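Local coordinates for TodX (Pseudomonas putida, PDB 3BS0), which probably carries toluene and other aromatic hydrocarbons across the outer membrane as a beta-barrel channel of the FadL family, at residues N27-S38 against S85-G96. Sequence-based numbering, arbitrary orientation.
Sequences NAALISNPATLS and SYVAQLDDWRFG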
# COMPACT_ATOMS: atom_id res chain seq x y z
N ASN A 27 -12.49 -9.34 11.03
CA ASN A 27 -11.32 -9.11 11.85
C ASN A 27 -10.43 -7.96 11.39
O ASN A 27 -9.71 -7.37 12.20
CB ASN A 27 -10.50 -10.40 11.96
CG ASN A 27 -11.17 -11.43 12.84
OD1 ASN A 27 -12.32 -11.27 13.25
ND2 ASN A 27 -10.45 -12.51 13.12
N ALA A 28 -10.49 -7.61 10.10
CA ALA A 28 -9.67 -6.52 9.56
C ALA A 28 -10.00 -5.15 10.17
O ALA A 28 -9.22 -4.21 10.06
CB ALA A 28 -9.80 -6.46 8.05
N ALA A 29 -11.16 -5.04 10.82
CA ALA A 29 -11.54 -3.78 11.45
C ALA A 29 -10.46 -3.39 12.44
O ALA A 29 -10.40 -2.25 12.90
CB ALA A 29 -12.87 -3.92 12.16
N LEU A 30 -9.59 -4.34 12.76
CA LEU A 30 -8.51 -4.09 13.69
C LEU A 30 -7.60 -2.95 13.20
O LEU A 30 -6.85 -2.37 13.99
CB LEU A 30 -7.69 -5.37 13.92
CG LEU A 30 -8.27 -6.38 14.93
CD1 LEU A 30 -7.55 -7.71 14.83
CD2 LEU A 30 -8.13 -5.81 16.33
N ILE A 31 -7.69 -2.62 11.91
CA ILE A 31 -6.90 -1.54 11.33
C ILE A 31 -7.79 -0.37 10.92
O ILE A 31 -7.42 0.81 11.07
CB ILE A 31 -6.19 -1.95 10.05
CG1 ILE A 31 -5.30 -3.16 10.29
CG2 ILE A 31 -5.39 -0.77 9.52
CD1 ILE A 31 -4.85 -3.81 8.99
N SER A 32 -8.95 -0.71 10.35
CA SER A 32 -9.90 0.29 9.91
C SER A 32 -10.61 0.84 11.13
O SER A 32 -10.03 1.62 11.88
CB SER A 32 -10.88 -0.33 8.93
OG SER A 32 -11.40 -1.54 9.43
N ASN A 33 -11.85 0.42 11.35
CA ASN A 33 -12.61 0.89 12.51
C ASN A 33 -12.92 -0.23 13.52
O ASN A 33 -13.99 -0.84 13.48
CB ASN A 33 -13.90 1.54 12.03
CG ASN A 33 -14.69 2.15 13.16
OD1 ASN A 33 -14.16 2.37 14.25
ND2 ASN A 33 -15.96 2.44 12.90
N PRO A 34 -11.98 -0.51 14.44
CA PRO A 34 -12.19 -1.57 15.43
C PRO A 34 -13.50 -1.50 16.21
O PRO A 34 -13.91 -2.49 16.81
CB PRO A 34 -10.97 -1.43 16.35
CG PRO A 34 -10.60 0.00 16.21
CD PRO A 34 -10.75 0.24 14.74
N ALA A 35 -14.15 -0.34 16.20
CA ALA A 35 -15.41 -0.19 16.91
C ALA A 35 -16.49 -1.02 16.25
O ALA A 35 -17.54 -1.25 16.83
CB ALA A 35 -15.83 1.26 16.94
N THR A 36 -16.23 -1.45 15.02
CA THR A 36 -17.21 -2.26 14.31
C THR A 36 -17.13 -3.72 14.73
O THR A 36 -17.99 -4.51 14.35
CB THR A 36 -17.03 -2.21 12.77
OG1 THR A 36 -15.64 -2.37 12.45
CG2 THR A 36 -17.57 -0.91 12.20
N LEU A 37 -16.11 -4.09 15.49
CA LEU A 37 -15.98 -5.48 15.90
C LEU A 37 -17.10 -5.90 16.83
O LEU A 37 -17.36 -7.10 17.02
CB LEU A 37 -14.62 -5.72 16.57
CG LEU A 37 -13.37 -5.61 15.69
CD1 LEU A 37 -12.15 -5.82 16.57
CD2 LEU A 37 -13.41 -6.63 14.54
N SER A 38 -17.78 -4.92 17.42
CA SER A 38 -18.88 -5.24 18.33
C SER A 38 -20.11 -5.70 17.57
O SER A 38 -21.07 -6.18 18.16
CB SER A 38 -19.20 -4.04 19.22
OG SER A 38 -18.33 -3.99 20.33
N SER A 85 -5.72 -13.63 11.81
CA SER A 85 -6.23 -12.81 12.90
C SER A 85 -7.29 -13.53 13.68
O SER A 85 -8.02 -14.39 13.15
CB SER A 85 -6.79 -11.48 12.37
OG SER A 85 -7.96 -11.67 11.59
N TYR A 86 -7.37 -13.18 14.96
CA TYR A 86 -8.33 -13.78 15.86
C TYR A 86 -8.96 -12.70 16.74
O TYR A 86 -8.27 -11.83 17.28
CB TYR A 86 -7.63 -14.81 16.74
CG TYR A 86 -8.54 -15.62 17.62
CD1 TYR A 86 -9.33 -16.63 17.10
CD2 TYR A 86 -8.59 -15.37 19.00
CE1 TYR A 86 -10.15 -17.39 17.93
CE2 TYR A 86 -9.41 -16.13 19.84
CZ TYR A 86 -10.18 -17.14 19.30
OH TYR A 86 -10.97 -17.90 20.15
N VAL A 87 -10.28 -12.76 16.87
CA VAL A 87 -11.01 -11.82 17.70
C VAL A 87 -11.79 -12.60 18.75
O VAL A 87 -12.51 -13.54 18.44
CB VAL A 87 -11.97 -10.98 16.85
CG1 VAL A 87 -12.93 -10.21 17.76
CG2 VAL A 87 -11.17 -10.02 15.98
N ALA A 88 -11.65 -12.18 20.00
CA ALA A 88 -12.32 -12.86 21.12
C ALA A 88 -13.35 -11.99 21.83
O ALA A 88 -13.14 -10.79 22.03
CB ALA A 88 -11.27 -13.34 22.13
N GLN A 89 -14.46 -12.60 22.23
CA GLN A 89 -15.52 -11.88 22.93
C GLN A 89 -15.56 -12.16 24.42
O GLN A 89 -15.81 -13.28 24.84
CB GLN A 89 -16.89 -12.22 22.34
CG GLN A 89 -18.06 -11.69 23.16
CD GLN A 89 -19.41 -11.98 22.53
OE1 GLN A 89 -19.79 -13.13 22.32
NE2 GLN A 89 -20.15 -10.92 22.22
N LEU A 90 -15.30 -11.14 25.23
CA LEU A 90 -15.36 -11.27 26.68
C LEU A 90 -16.49 -10.35 27.10
O LEU A 90 -16.28 -9.15 27.30
CB LEU A 90 -14.07 -10.79 27.34
CG LEU A 90 -12.77 -11.61 27.35
CD1 LEU A 90 -11.73 -10.87 28.22
CD2 LEU A 90 -13.02 -13.01 27.91
N ASP A 91 -17.70 -10.89 27.22
CA ASP A 91 -18.86 -10.10 27.60
C ASP A 91 -19.16 -9.02 26.56
O ASP A 91 -19.52 -9.32 25.43
CB ASP A 91 -18.66 -9.43 28.96
CG ASP A 91 -18.63 -10.41 30.10
OD1 ASP A 91 -19.47 -11.35 30.10
OD2 ASP A 91 -17.78 -10.24 31.00
N ASP A 92 -19.01 -7.77 26.98
CA ASP A 92 -19.25 -6.60 26.14
C ASP A 92 -18.02 -6.28 25.30
O ASP A 92 -18.09 -5.52 24.34
CB ASP A 92 -19.58 -5.39 27.02
CG ASP A 92 -21.01 -5.37 27.47
OD1 ASP A 92 -21.30 -4.67 28.47
OD2 ASP A 92 -21.85 -6.04 26.82
N TRP A 93 -16.88 -6.85 25.69
CA TRP A 93 -15.62 -6.62 25.00
C TRP A 93 -15.32 -7.53 23.82
O TRP A 93 -15.87 -8.62 23.67
CB TRP A 93 -14.44 -6.72 25.98
CG TRP A 93 -14.39 -5.67 27.05
CD1 TRP A 93 -15.10 -5.64 28.21
CD2 TRP A 93 -13.57 -4.49 27.04
NE1 TRP A 93 -14.79 -4.51 28.93
CE2 TRP A 93 -13.85 -3.79 28.24
CE3 TRP A 93 -12.64 -3.96 26.15
CZ2 TRP A 93 -13.22 -2.58 28.56
CZ3 TRP A 93 -12.02 -2.76 26.47
CH2 TRP A 93 -12.31 -2.08 27.67
N ARG A 94 -14.42 -7.03 22.98
CA ARG A 94 -13.93 -7.78 21.84
C ARG A 94 -12.44 -7.47 21.88
O ARG A 94 -12.04 -6.30 21.94
CB ARG A 94 -14.54 -7.31 20.54
CG ARG A 94 -16.05 -7.37 20.49
CD ARG A 94 -16.63 -8.76 20.24
NE ARG A 94 -18.10 -8.69 20.29
CZ ARG A 94 -18.93 -9.56 19.70
NH1 ARG A 94 -18.46 -10.59 19.01
NH2 ARG A 94 -20.23 -9.36 19.79
N PHE A 95 -11.62 -8.51 21.91
CA PHE A 95 -10.18 -8.35 21.93
C PHE A 95 -9.64 -9.08 20.71
O PHE A 95 -10.04 -10.22 20.42
CB PHE A 95 -9.60 -8.96 23.20
CG PHE A 95 -9.97 -8.22 24.46
CD1 PHE A 95 -10.95 -8.72 25.32
CD2 PHE A 95 -9.29 -7.05 24.82
CE1 PHE A 95 -11.24 -8.06 26.52
CE2 PHE A 95 -9.57 -6.39 26.00
CZ PHE A 95 -10.55 -6.89 26.86
N GLY A 96 -8.74 -8.44 19.97
CA GLY A 96 -8.21 -9.08 18.79
C GLY A 96 -6.79 -8.74 18.41
O GLY A 96 -6.30 -7.64 18.65
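Val87 meets the plug of the barrel chiefly through CG2, which lies 3.2 Å from OD1 of Asn27, the valine and the amide passing side by side and pointing opposite ways; it touches more loosely CD2 of Leu37 (4.3 Å) and CD1 of Leu30. The amide's other end turns to the backbone of strand 80-90, where ND2 of Asn27 makes a weak bond to the carbonyl O of Ser85 (3.1 Å, 127°); its stronger partner is the carbonyl of Gln45 on the adjacent strand. Such packing illustrates the FadL-type barrel, in which an N-terminal hatch, of which residues 27-38 are part, fills the lumen against inward-facing wall residues, here of hairpin 85-96. At Gly96 the wall has no side chain, and CD2 of Leu30 reaches the carbonyl O of Gly96 at 3.5 Å. Nearer the turn, a bend at chi2 (-78°) carries the guanidinium of Arg94 against the backbone at Leu37 and Ser38, with Leu37 O over one face and CD of Gln89 centred 3.7 Å above the opposite one. Weak hydrogen bonds run from NH2 to the carbonyl of Ala40 and from NH1 to that of Pro41. With an alanine here, both carbonyls would probably lose this donor, and a gap would open beside Ser38.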